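Long-range contacts in deacetylase EF_0837 (Enterococcus faecalis, PDB 2ICS), which is a two-zinc amidohydrolase-type enzyme that deacetylates acetyl-(R)-mandelate in vitro with very low efficiency and binds adenine in this crystal: residues 5-10 with 22-27; 219-224 with 253-258; 244-249 with 344-349; 328-333 with 362-367; 337-342 with 356-361. One frame throughout, in Å; residues are numbered along the deposited sequence.

Interaction 1 of 5, residues 5-10 with 22-27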
# COMPACT_ATOMS: atom_id res chain seq x y z
N TYR A 5 21.86 23.38 -6.24
CA TYR A 5 20.83 22.35 -6.16
C TYR A 5 19.59 23.01 -6.73
O TYR A 5 19.58 24.22 -6.97
CB TYR A 5 20.55 21.95 -4.71
CG TYR A 5 21.71 21.34 -3.95
CD1 TYR A 5 22.31 20.16 -4.39
CD2 TYR A 5 22.18 21.93 -2.78
CE1 TYR A 5 23.36 19.57 -3.68
CE2 TYR A 5 23.23 21.35 -2.06
CZ TYR A 5 23.81 20.18 -2.51
OH TYR A 5 24.84 19.61 -1.79
N ASP A 6 18.54 22.22 -6.96
CA ASP A 6 17.30 22.77 -7.47
C ASP A 6 16.40 23.09 -6.28
O ASP A 6 15.76 24.14 -6.24
CB ASP A 6 16.59 21.77 -8.39
CG ASP A 6 17.39 21.45 -9.64
OD1 ASP A 6 17.80 22.40 -10.35
OD2 ASP A 6 17.62 20.25 -9.92
N LEU A 7 16.37 22.19 -5.31
CA LEU A 7 15.55 22.38 -4.13
C LEU A 7 16.29 21.99 -2.87
O LEU A 7 17.06 21.03 -2.85
CB LEU A 7 14.27 21.55 -4.24
CG LEU A 7 13.25 21.75 -3.11
CD1 LEU A 7 12.78 23.20 -3.09
CD2 LEU A 7 12.06 20.82 -3.31
N LEU A 8 16.04 22.75 -1.81
CA LEU A 8 16.68 22.50 -0.53
C LEU A 8 15.63 22.63 0.57
O LEU A 8 14.90 23.62 0.61
CB LEU A 8 17.82 23.50 -0.33
CG LEU A 8 18.78 23.25 0.83
CD1 LEU A 8 19.40 21.86 0.71
CD2 LEU A 8 19.87 24.33 0.81
N ILE A 9 15.56 21.64 1.44
CA ILE A 9 14.59 21.63 2.53
C ILE A 9 15.35 21.67 3.85
O ILE A 9 16.14 20.77 4.15
CB ILE A 9 13.72 20.37 2.44
CG1 ILE A 9 13.07 20.30 1.05
CG2 ILE A 9 12.64 20.39 3.50
CD1 ILE A 9 12.56 18.93 0.68
N LYS A 10 15.10 22.71 4.64
CA LYS A 10 15.80 22.89 5.91
C LYS A 10 14.91 22.81 7.14
O LYS A 10 13.68 22.93 7.05
CB LYS A 10 16.49 24.26 5.92
CG LYS A 10 17.04 24.69 4.56
CD LYS A 10 18.51 24.38 4.40
CE LYS A 10 19.37 25.27 5.30
NZ LYS A 10 20.82 25.05 5.04
N ILE A 22 17.38 18.12 3.24
CA ILE A 22 17.51 17.39 1.99
C ILE A 22 17.79 18.31 0.80
O ILE A 22 17.15 19.35 0.64
CB ILE A 22 16.23 16.56 1.68
CG1 ILE A 22 15.97 15.55 2.81
CG2 ILE A 22 16.38 15.81 0.37
CD1 ILE A 22 15.37 16.15 4.06
N ALA A 23 18.75 17.92 -0.03
CA ALA A 23 19.12 18.68 -1.21
C ALA A 23 18.64 17.92 -2.44
O ALA A 23 18.92 16.73 -2.58
CB ALA A 23 20.64 18.88 -1.26
N ILE A 24 17.93 18.60 -3.33
CA ILE A 24 17.39 17.96 -4.52
C ILE A 24 17.83 18.60 -5.84
O ILE A 24 17.89 19.83 -5.96
CB ILE A 24 15.84 17.98 -4.48
CG1 ILE A 24 15.35 17.18 -3.27
CG2 ILE A 24 15.27 17.44 -5.78
CD1 ILE A 24 13.86 17.32 -3.00
N LYS A 25 18.12 17.76 -6.83
CA LYS A 25 18.50 18.23 -8.15
C LYS A 25 18.18 17.17 -9.20
O LYS A 25 18.54 16.00 -9.04
CB LYS A 25 20.00 18.58 -8.20
CG LYS A 25 20.93 17.38 -8.20
CD LYS A 25 22.37 17.81 -8.43
CE LYS A 25 23.30 16.61 -8.55
NZ LYS A 25 24.69 17.02 -8.86
N GLU A 26 17.48 17.58 -10.25
CA GLU A 26 17.10 16.67 -11.33
C GLU A 26 16.16 15.57 -10.85
O GLU A 26 16.41 14.39 -11.10
CB GLU A 26 18.35 16.05 -11.96
CG GLU A 26 19.26 17.06 -12.64
CD GLU A 26 18.50 17.96 -13.61
OE1 GLU A 26 17.85 17.42 -14.53
OE2 GLU A 26 18.55 19.20 -13.44
N LYS A 27 15.09 15.96 -10.17
CA LYS A 27 14.11 15.00 -9.66
C LYS A 27 14.71 13.92 -8.75
O LYS A 27 14.04 12.94 -8.43
CB LYS A 27 13.36 14.34 -10.82
CG LYS A 27 12.34 15.23 -11.52
CD LYS A 27 12.99 16.25 -12.44
CE LYS A 27 13.42 15.61 -13.75
NZ LYS A 27 12.26 15.08 -14.53
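One face of the Tyr5 ring sits on Ala23: the methyl CB of Ala23 lies 3.5 Å from the ring centroid and only 3° off the ring normal, a CH-pi contact over the centre of the face. With CG anti to the carbonyl carbon (chi1 -63°), beside the backbone N, the ring comes to lie over Ala23. Ala30 and Ala31 of the next strand also touch Tyr5. Leu8 joins Ala23 on this side of the sheet, its CD1 coming to 3.8 Å from Ala23 CB. On the other side Leu7 and Ile24 run side by side, pointing the same way, with Leu7 CB 3.9 Å from Ile24 CB; Ile9 CD1 comes to 4.2 Å from Ile24 CD1.

The backbones are antiparallel. Ile24 N donates to Leu7 O at 2.6 Å, and Ile9 and Ile22 exchange a pair of bonds. Ile24 O is gripped twice, by Asp6 N at 2.7 Å in its carbonyl plane and by Leu7 N at 2.9 Å, tilted 26° from that plane. Two residues thus face one, and the chain turns a corner at Asp6. This is a classic beta bulge in the hairpin of strands 5-13 and 19-25, whose Ile9, Ile22 and Ile24 touch Leu331 of strand 331-344.

Interaction 2 of 5, residues 219-224 with 253-258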
# COMPACT_ATOMS: atom_id res chain seq x y z
N GLY A 219 -10.29 -15.69 8.47
CA GLY A 219 -9.13 -14.83 8.67
C GLY A 219 -8.08 -15.50 9.54
O GLY A 219 -8.21 -16.69 9.85
N ILE A 220 -7.04 -14.77 9.94
CA ILE A 220 -5.96 -15.35 10.74
C ILE A 220 -6.27 -15.57 12.23
O ILE A 220 -5.53 -16.28 12.92
CB ILE A 220 -4.68 -14.49 10.66
CG1 ILE A 220 -4.89 -13.15 11.36
CG2 ILE A 220 -4.29 -14.29 9.20
CD1 ILE A 220 -3.62 -12.32 11.45
N LEU A 221 -7.35 -14.99 12.74
CA LEU A 221 -7.69 -15.19 14.14
C LEU A 221 -8.66 -16.35 14.32
O LEU A 221 -9.64 -16.47 13.60
CB LEU A 221 -8.31 -13.92 14.75
CG LEU A 221 -8.72 -14.04 16.22
CD1 LEU A 221 -7.48 -14.15 17.10
CD2 LEU A 221 -9.53 -12.83 16.64
N ASP A 222 -8.36 -17.23 15.28
CA ASP A 222 -9.24 -18.36 15.57
C ASP A 222 -10.23 -17.79 16.58
O ASP A 222 -9.88 -17.59 17.75
CB ASP A 222 -8.47 -19.52 16.19
CG ASP A 222 -9.31 -20.79 16.29
OD1 ASP A 222 -10.47 -20.72 16.72
OD2 ASP A 222 -8.79 -21.88 15.93
N GLN A 223 -11.44 -17.52 16.14
CA GLN A 223 -12.46 -16.94 17.01
C GLN A 223 -12.82 -17.82 18.20
O GLN A 223 -13.28 -17.32 19.23
CB GLN A 223 -13.71 -16.62 16.20
CG GLN A 223 -13.48 -15.61 15.09
CD GLN A 223 -14.71 -15.37 14.24
OE1 GLN A 223 -15.28 -16.32 13.68
NE2 GLN A 223 -15.14 -14.12 14.14
N ALA A 224 -12.59 -19.13 18.07
CA ALA A 224 -12.91 -20.07 19.13
C ALA A 224 -11.95 -20.01 20.32
O ALA A 224 -12.37 -20.12 21.47
CB ALA A 224 -12.94 -21.49 18.58
N PHE A 253 -9.87 -4.25 14.37
CA PHE A 253 -9.03 -3.83 15.50
C PHE A 253 -8.66 -5.00 16.41
O PHE A 253 -7.50 -5.16 16.78
CB PHE A 253 -9.74 -2.77 16.35
CG PHE A 253 -9.58 -1.35 15.84
CD1 PHE A 253 -8.32 -0.77 15.75
CD2 PHE A 253 -10.69 -0.59 15.53
CE1 PHE A 253 -8.18 0.56 15.36
CE2 PHE A 253 -10.56 0.74 15.14
CZ PHE A 253 -9.30 1.32 15.06
N HIS A 254 -9.66 -5.80 16.78
CA HIS A 254 -9.40 -6.92 17.67
C HIS A 254 -8.33 -7.86 17.12
O HIS A 254 -7.46 -8.32 17.85
CB HIS A 254 -10.68 -7.70 17.94
CG HIS A 254 -10.50 -8.81 18.92
ND1 HIS A 254 -10.16 -8.59 20.24
CD2 HIS A 254 -10.56 -10.16 18.77
CE1 HIS A 254 -10.00 -9.75 20.85
NE2 HIS A 254 -10.24 -10.71 19.98
N VAL A 255 -8.40 -8.12 15.82
CA VAL A 255 -7.44 -9.01 15.19
C VAL A 255 -6.02 -8.44 15.23
O VAL A 255 -5.06 -9.14 15.57
CB VAL A 255 -7.85 -9.30 13.73
CG1 VAL A 255 -6.79 -10.16 13.05
CG2 VAL A 255 -9.20 -10.01 13.70
N ALA A 256 -5.90 -7.16 14.90
CA ALA A 256 -4.61 -6.47 14.90
C ALA A 256 -4.03 -6.40 16.31
O ALA A 256 -2.82 -6.56 16.51
CB ALA A 256 -4.76 -5.05 14.32
N GLU A 257 -4.90 -6.14 17.28
CA GLU A 257 -4.48 -6.05 18.67
C GLU A 257 -4.05 -7.41 19.17
O GLU A 257 -3.03 -7.53 19.85
CB GLU A 257 -5.61 -5.49 19.54
CG GLU A 257 -6.02 -4.07 19.16
CD GLU A 257 -7.30 -3.62 19.84
OE1 GLU A 257 -8.20 -4.46 20.05
OE2 GLU A 257 -7.41 -2.41 20.15
N THR A 258 -4.82 -8.44 18.84
CA THR A 258 -4.47 -9.79 19.28
C THR A 258 -3.13 -10.17 18.68
O THR A 258 -2.26 -10.69 19.38
CB THR A 258 -5.53 -10.81 18.83
OG1 THR A 258 -6.77 -10.51 19.47
CG2 THR A 258 -5.10 -12.22 19.22
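Leu221 pushes its two methyls against separate residues of the helix that starts at Phe253. Its CG is anti to the backbone N (chi1 179°), and from there the branches divide: CD2 comes within 3.6 Å of His254 CD2, while CD1 meets Thr258 CG2 at 3.7 Å. The leucine crosses both side chains at about a right angle. Val255, next to His254 in the helix, offers CG2 to Leu221 CB and CD2, 4.1 Å from CD2.

The second branch of Val255, CG1, turns to Ile220. There CG1 of Ile220 lies between its backbone N and carbonyl carbon (chi1 68°), and that placement brings it to 3.9 Å from Val255 CG1. One valine therefore serves two consecutive residues, a methyl for each.

Thr258 OG1 and His254 NE2 are both hydrogen-bonded. Thr258 OG1 donates to His254 O at 2.8 Å, 36° out of the carbonyl plane; Thr258 N reaches the same oxygen from the opposite face. This leaves CG2 for the leucine and puts OG1 over one face of the His254 imidazole, toward its rim. The partner of His254 NE2 is Asp226 OD1.

The contact lays the first turns of helix 253-261 against short strand 221-222, which pairs antiparallel with 227-228; Phe213 touches Ile220 and Ala256, and helix 286-296 packs on Phe253 and Ala256.

Interaction 3 of 5, residues 244-249 with 344-349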
# COMPACT_ATOMS: atom_id res chain seq x y z
N ILE A 244 -1.83 -4.67 5.26
CA ILE A 244 -3.12 -4.29 5.83
C ILE A 244 -4.30 -4.25 4.84
O ILE A 244 -5.30 -4.94 5.05
CB ILE A 244 -3.04 -2.91 6.54
CG1 ILE A 244 -2.09 -3.00 7.74
CG2 ILE A 244 -4.43 -2.48 7.02
CD1 ILE A 244 -2.57 -3.92 8.85
N GLY A 245 -4.20 -3.43 3.79
CA GLY A 245 -5.30 -3.32 2.83
C GLY A 245 -6.63 -3.13 3.55
O GLY A 245 -7.58 -3.86 3.28
N HIS A 246 -6.69 -2.15 4.44
CA HIS A 246 -7.88 -1.87 5.26
C HIS A 246 -9.22 -2.14 4.57
O HIS A 246 -9.96 -3.04 4.98
CB HIS A 246 -7.87 -0.43 5.77
CG HIS A 246 -8.88 -0.16 6.85
ND1 HIS A 246 -10.23 -0.34 6.66
CD2 HIS A 246 -8.72 0.24 8.13
CE1 HIS A 246 -10.87 -0.06 7.78
NE2 HIS A 246 -9.98 0.30 8.69
N GLY A 247 -9.53 -1.35 3.55
CA GLY A 247 -10.77 -1.56 2.82
C GLY A 247 -12.05 -1.40 3.63
O GLY A 247 -12.04 -1.13 4.83
N THR A 248 -13.17 -1.56 2.94
CA THR A 248 -14.47 -1.44 3.57
C THR A 248 -14.73 -2.57 4.57
O THR A 248 -15.37 -2.35 5.58
CB THR A 248 -15.58 -1.42 2.50
OG1 THR A 248 -15.36 -0.32 1.61
CG2 THR A 248 -16.96 -1.28 3.15
N ASP A 249 -14.20 -3.76 4.30
CA ASP A 249 -14.44 -4.88 5.19
C ASP A 249 -13.23 -5.73 5.55
O ASP A 249 -13.40 -6.87 5.99
CB ASP A 249 -15.52 -5.80 4.60
CG ASP A 249 -16.91 -5.18 4.67
OD1 ASP A 249 -17.37 -4.85 5.80
OD2 ASP A 249 -17.54 -5.02 3.60
N THR A 344 -12.94 4.08 13.35
CA THR A 344 -13.81 2.93 13.17
C THR A 344 -13.19 1.96 12.16
O THR A 344 -12.71 2.39 11.12
CB THR A 344 -15.18 3.37 12.63
OG1 THR A 344 -15.66 4.47 13.40
CG2 THR A 344 -16.18 2.22 12.71
N ASP A 345 -13.21 0.67 12.46
CA ASP A 345 -12.65 -0.28 11.52
C ASP A 345 -13.71 -0.78 10.56
O ASP A 345 -14.81 -0.23 10.49
CB ASP A 345 -11.99 -1.46 12.25
CG ASP A 345 -12.98 -2.27 13.08
OD1 ASP A 345 -14.20 -2.13 12.88
OD2 ASP A 345 -12.51 -3.06 13.92
N SER A 346 -13.39 -1.83 9.81
CA SER A 346 -14.29 -2.39 8.81
C SER A 346 -15.49 -3.12 9.40
O SER A 346 -16.47 -3.36 8.70
CB SER A 346 -13.53 -3.35 7.90
OG SER A 346 -12.41 -2.73 7.30
N ASN A 347 -15.41 -3.48 10.67
CA ASN A 347 -16.50 -4.21 11.31
C ASN A 347 -17.23 -3.43 12.40
O ASN A 347 -17.93 -4.02 13.23
CB ASN A 347 -15.95 -5.52 11.88
CG ASN A 347 -15.38 -6.42 10.80
OD1 ASN A 347 -14.25 -6.89 10.90
ND2 ASN A 347 -16.17 -6.68 9.76
N GLY A 348 -17.08 -2.11 12.41
CA GLY A 348 -17.77 -1.30 13.39
C GLY A 348 -17.12 -1.14 14.75
O GLY A 348 -17.69 -0.49 15.63
N LEU A 349 -15.95 -1.75 14.96
CA LEU A 349 -15.26 -1.60 16.24
C LEU A 349 -14.71 -0.18 16.30
O LEU A 349 -14.21 0.33 15.30
CB LEU A 349 -14.11 -2.60 16.36
CG LEU A 349 -14.41 -4.09 16.54
CD1 LEU A 349 -15.19 -4.63 15.35
CD2 LEU A 349 -13.09 -4.83 16.69
O HOH W 1 -12.60 -7.26 8.78
O HOH W 2 -15.69 -7.85 7.27
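Ser346 reaches into the 244-249 loop with its hydroxyl and makes a direct hydrogen bond across the segments. Its OG donates to Gly247 O at 3.0 Å, from 45° above the carbonyl plane. The same oxygen takes a second bond from within its own loop: His246 ND1 donates at 2.7 Å on a lone pair, with the oxygen in the plane of the ring. Ser346 OG is also hydrogen-bonded to Phe251 N, tying the serine to the chain ahead of the helix.

The packing beside this bond is tight: Ser346 CB lies 3.2 Å from Asp249 CA, and Ser346 OG is 3.1 Å from His246 CE1, while Asp345 CA sits at the edge of the imidazole.

Two waters bridge Asp249 and Asn347. Both donate to Asp249 O; one also donates to Asn347 OD1, 2.7 Å away, and the other accepts from Asn347 ND2.

Within 344-349, Asp345 OD1 accepts from Asn347 N, an Asx turn, and from Leu349 N at 2.7 Å; the two donors arrive from opposite faces of the carboxylate. A type I turn runs from Asp345 to Gly348.

The loop after strand 241-243 thus meets the tip between strands 331-344 and 350-364, near the zinc ligands His211 and Asp272, with Asp345 OD2 bonded to Phe253 N at the start of helix 253-261.

Interaction 4 of 5, residues 328-333 with 362-367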
# COMPACT_ATOMS: atom_id res chain seq x y z
N ASP A 328 14.82 8.84 -6.02
CA ASP A 328 13.85 9.82 -6.48
C ASP A 328 13.49 10.79 -5.37
O ASP A 328 13.35 10.42 -4.20
CB ASP A 328 12.59 9.11 -7.00
CG ASP A 328 12.85 8.36 -8.30
OD1 ASP A 328 13.92 8.56 -8.91
OD2 ASP A 328 11.97 7.56 -8.72
N ALA A 329 13.34 12.06 -5.75
CA ALA A 329 13.00 13.10 -4.79
C ALA A 329 11.51 13.14 -4.46
O ALA A 329 10.78 14.03 -4.90
CB ALA A 329 13.47 14.46 -5.32
N ASP A 330 11.07 12.16 -3.68
CA ASP A 330 9.68 12.09 -3.23
C ASP A 330 9.76 12.17 -1.71
O ASP A 330 10.46 11.38 -1.08
CB ASP A 330 9.02 10.76 -3.62
CG ASP A 330 8.87 10.60 -5.12
OD1 ASP A 330 8.92 11.61 -5.85
OD2 ASP A 330 8.67 9.45 -5.56
N LEU A 331 9.04 13.12 -1.13
CA LEU A 331 9.05 13.30 0.32
C LEU A 331 7.70 13.72 0.84
O LEU A 331 6.90 14.32 0.13
CB LEU A 331 10.06 14.38 0.73
CG LEU A 331 11.55 14.21 0.44
CD1 LEU A 331 11.83 14.44 -1.05
CD2 LEU A 331 12.32 15.23 1.26
N THR A 332 7.45 13.39 2.10
CA THR A 332 6.21 13.77 2.74
C THR A 332 6.64 14.55 3.98
O THR A 332 7.49 14.10 4.74
CB THR A 332 5.37 12.55 3.14
OG1 THR A 332 5.07 11.78 1.96
CG2 THR A 332 4.07 12.98 3.80
N ILE A 333 6.07 15.74 4.13
CA ILE A 333 6.37 16.62 5.25
C ILE A 333 5.08 16.69 6.05
O ILE A 333 4.01 17.00 5.51
CB ILE A 333 6.80 18.00 4.71
CG1 ILE A 333 7.99 17.80 3.76
CG2 ILE A 333 7.20 18.91 5.86
CD1 ILE A 333 8.54 19.08 3.16
N THR A 362 3.89 18.02 0.31
CA THR A 362 4.21 16.78 -0.37
C THR A 362 5.06 17.09 -1.59
O THR A 362 4.68 17.90 -2.43
CB THR A 362 2.93 16.04 -0.80
OG1 THR A 362 2.09 15.83 0.35
CG2 THR A 362 3.27 14.69 -1.41
N ILE A 363 6.22 16.46 -1.66
CA ILE A 363 7.13 16.68 -2.78
C ILE A 363 7.16 15.43 -3.64
O ILE A 363 7.32 14.32 -3.13
CB ILE A 363 8.55 16.99 -2.29
CG1 ILE A 363 8.52 18.21 -1.37
CG2 ILE A 363 9.48 17.22 -3.48
CD1 ILE A 363 9.85 18.56 -0.79
N ILE A 364 7.02 15.63 -4.95
CA ILE A 364 7.02 14.53 -5.89
C ILE A 364 7.97 14.84 -7.04
O ILE A 364 7.80 15.84 -7.74
CB ILE A 364 5.61 14.30 -6.47
CG1 ILE A 364 4.61 14.07 -5.33
CG2 ILE A 364 5.63 13.13 -7.44
CD1 ILE A 364 3.19 13.75 -5.79
N GLY A 365 8.95 13.96 -7.24
CA GLY A 365 9.92 14.14 -8.30
C GLY A 365 10.57 15.51 -8.23
O GLY A 365 10.95 16.07 -9.25
N GLY A 366 10.68 16.06 -7.02
CA GLY A 366 11.28 17.36 -6.87
C GLY A 366 10.30 18.52 -6.91
O GLY A 366 10.68 19.65 -6.61
N GLN A 367 9.05 18.24 -7.27
CA GLN A 367 8.03 19.28 -7.33
C GLN A 367 7.34 19.38 -5.97
O GLN A 367 7.08 18.36 -5.33
CB GLN A 367 7.00 18.98 -8.41
CG GLN A 367 7.56 18.92 -9.83
CD GLN A 367 8.30 20.19 -10.21
OE1 GLN A 367 7.74 21.29 -10.16
NE2 GLN A 367 9.56 20.04 -10.62
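Asp330 OD1 takes the hydrogen of Gly365 N at 2.7 Å, in a nearly straight bond (167° at the hydrogen) that meets the oxygen almost along its C-O axis. Next to it Gly366 N donates to Ala329 O at 2.9 Å, on a lone pair. Two successive N-H groups of the type I' turn Ile364-Gln367 are therefore held by two successive residues of the facing segment, Asp330 through its side chain and Ala329 through its backbone. Ala329 CB rests 3.6 Å from Gly366 N.

Beyond the turn the strands pair antiparallel. Leu331 and Ile363 exchange two backbone bonds, both 2.9 Å, and Asp330 CA points a hydrogen at Ile363 O. On the same side as Leu331, Ile363 extends CD1 to 4.2 Å from Ile333 CD1; Ile9 of strand 5-13 touches both Leu331 and Ile363.

The other carboxylate oxygen, Asp330 OD2, forms a salt bridge with Lys320, which also reaches Asp328. Asp330 is buried, and its charge is probably balanced by Lys320, with the Gly365 N-H adding to it; this would be expected to favour the ionised form, while the bond to Gly365 holds the carboxylate against the turn.

Interaction 5 of 5, residues 337-342 with 356-361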
# COMPACT_ATOMS: atom_id res chain seq x y z
N GLN A 337 0.30 15.40 16.15
CA GLN A 337 -0.22 16.14 17.28
C GLN A 337 -1.16 15.37 18.20
O GLN A 337 -1.91 14.49 17.76
CB GLN A 337 -0.90 17.41 16.78
CG GLN A 337 0.08 18.40 16.16
CD GLN A 337 -0.60 19.55 15.45
OE1 GLN A 337 0.06 20.48 14.99
NE2 GLN A 337 -1.93 19.49 15.35
N ALA A 338 -1.12 15.71 19.48
CA ALA A 338 -1.96 15.08 20.47
C ALA A 338 -3.36 15.67 20.40
O ALA A 338 -3.57 16.83 20.74
CB ALA A 338 -1.37 15.28 21.86
N GLU A 339 -4.30 14.86 19.93
CA GLU A 339 -5.68 15.30 19.81
C GLU A 339 -6.55 14.07 19.59
O GLU A 339 -6.31 13.27 18.68
CB GLU A 339 -5.84 16.27 18.64
CG GLU A 339 -7.19 16.97 18.61
CD GLU A 339 -7.22 18.12 17.61
OE1 GLU A 339 -6.34 19.00 17.68
OE2 GLU A 339 -8.13 18.14 16.75
N GLU A 340 -7.56 13.90 20.44
CA GLU A 340 -8.44 12.75 20.34
C GLU A 340 -9.20 12.72 19.02
O GLU A 340 -9.50 13.77 18.43
CB GLU A 340 -9.41 12.72 21.52
CG GLU A 340 -8.71 12.37 22.83
CD GLU A 340 -9.66 12.12 23.97
OE1 GLU A 340 -9.20 11.65 25.03
OE2 GLU A 340 -10.87 12.40 23.82
N LYS A 341 -9.49 11.51 18.56
CA LYS A 341 -10.19 11.30 17.30
C LYS A 341 -10.79 9.90 17.33
O LYS A 341 -10.15 8.96 17.79
CB LYS A 341 -9.20 11.42 16.14
CG LYS A 341 -9.77 11.18 14.75
CD LYS A 341 -8.63 11.20 13.74
CE LYS A 341 -9.11 11.03 12.31
NZ LYS A 341 -7.97 11.01 11.35
N THR A 342 -12.03 9.77 16.86
CA THR A 342 -12.68 8.47 16.83
C THR A 342 -12.29 7.73 15.56
O THR A 342 -12.28 8.30 14.47
CB THR A 342 -14.22 8.61 16.87
OG1 THR A 342 -14.61 9.19 18.12
CG2 THR A 342 -14.87 7.24 16.74
N GLN A 356 -2.67 12.29 16.06
CA GLN A 356 -3.02 12.42 14.66
C GLN A 356 -1.83 12.84 13.80
O GLN A 356 -1.07 13.74 14.18
CB GLN A 356 -4.14 13.47 14.50
CG GLN A 356 -5.49 13.06 15.07
CD GLN A 356 -6.51 14.19 14.99
OE1 GLN A 356 -6.67 14.82 13.95
NE2 GLN A 356 -7.21 14.43 16.09
N ILE A 357 -1.66 12.19 12.65
CA ILE A 357 -0.57 12.54 11.75
C ILE A 357 -1.18 13.28 10.56
O ILE A 357 -2.20 12.85 10.02
CB ILE A 357 0.21 11.27 11.30
CG1 ILE A 357 1.39 11.67 10.41
CG2 ILE A 357 -0.73 10.29 10.58
CD1 ILE A 357 2.40 10.56 10.19
N ARG A 358 -0.57 14.39 10.17
CA ARG A 358 -1.09 15.21 9.08
C ARG A 358 -0.04 15.76 8.12
O ARG A 358 0.85 16.50 8.53
CB ARG A 358 -1.87 16.40 9.65
CG ARG A 358 -2.94 16.04 10.65
CD ARG A 358 -3.45 17.28 11.36
NE ARG A 358 -4.43 16.95 12.39
CZ ARG A 358 -4.99 17.85 13.19
NH1 ARG A 358 -4.68 19.13 13.08
NH2 ARG A 358 -5.88 17.46 14.11
N PRO A 359 -0.15 15.44 6.83
CA PRO A 359 0.82 15.95 5.86
C PRO A 359 0.52 17.42 5.59
O PRO A 359 -0.64 17.80 5.45
CB PRO A 359 0.56 15.08 4.63
CG PRO A 359 -0.91 14.84 4.71
CD PRO A 359 -1.12 14.54 6.18
N ILE A 360 1.56 18.25 5.52
CA ILE A 360 1.35 19.66 5.25
C ILE A 360 1.98 20.05 3.92
O ILE A 360 1.60 21.04 3.31
CB ILE A 360 1.92 20.56 6.37
CG1 ILE A 360 3.42 20.35 6.50
CG2 ILE A 360 1.21 20.25 7.69
CD1 ILE A 360 4.07 21.26 7.53
N LYS A 361 2.96 19.26 3.49
CA LYS A 361 3.64 19.48 2.22
C LYS A 361 4.00 18.13 1.63
O LYS A 361 4.36 17.20 2.35
CB LYS A 361 4.91 20.31 2.39
CG LYS A 361 4.68 21.81 2.42
CD LYS A 361 5.99 22.57 2.30
CE LYS A 361 5.75 24.07 2.17
NZ LYS A 361 5.02 24.63 3.34
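Gln356 crosses Glu339 and Lys341 obliquely, its chain extended beyond CG. Its NE2 donates to Glu339 O at 3.0 Å; the oxygen lies near the amide plane, yet the donor stands 67° out of the carbonyl plane. Lys341 packs across this amide, with CB 3.6 Å from Gln356 NE2 and CD against Gln356 CG and CD.

Arg358 is set by Gln356 as well: its NH2 donates to Gln356 OE1 at 2.8 Å, close to the guanidinium plane. Glu339 crosses the arginine at about a right angle, the carboxylate and guanidinium planes 85° apart, and brings OE2 to the guanidinium edge for a long salt bridge of 3.5 Å to Arg358 NH2. Gln337 also crosses it at about a right angle, placing NE2 over one guanidinium face, 3.6 Å from Arg358 NH1.

In the backbone, Gln337 and Gln356 exchange two 2.9 Å bonds as an antiparallel pair. The segments then diverge, their axes at 121°, within the hairpin of strands 331-344 and 350-364. Helix 286-296 lies alongside: its Glu291 makes a salt bridge with Lys341 NZ and accepts from Ile357 N.

In the fold
Interactions 4 and 5 lie on one hairpin, strands 331-344 and 350-364, with 5 nested inside the loop that 4 closes; Ile333 joins them through backbone bonds, its O to Ile360 N at 2.8 Å. Interaction 1 belongs to the neighbouring sheet and packs on interaction 4, centres about 10 Å apart, with Lys27 O probably bonded to Ala329 N. The same hairpin's far tip carries 344-349 of interaction 3, about 29 Å from interaction 4 between centres. Interaction 2 lies about 13 Å from interaction 3 between centres, with Leu349 CD2 packed 3.6 Å from His254 N. Interaction 3 lies nearest the active site: Asp249's side chain is about 6 Å from bound adenine, and Gly247 about 7 Å from a zinc ion.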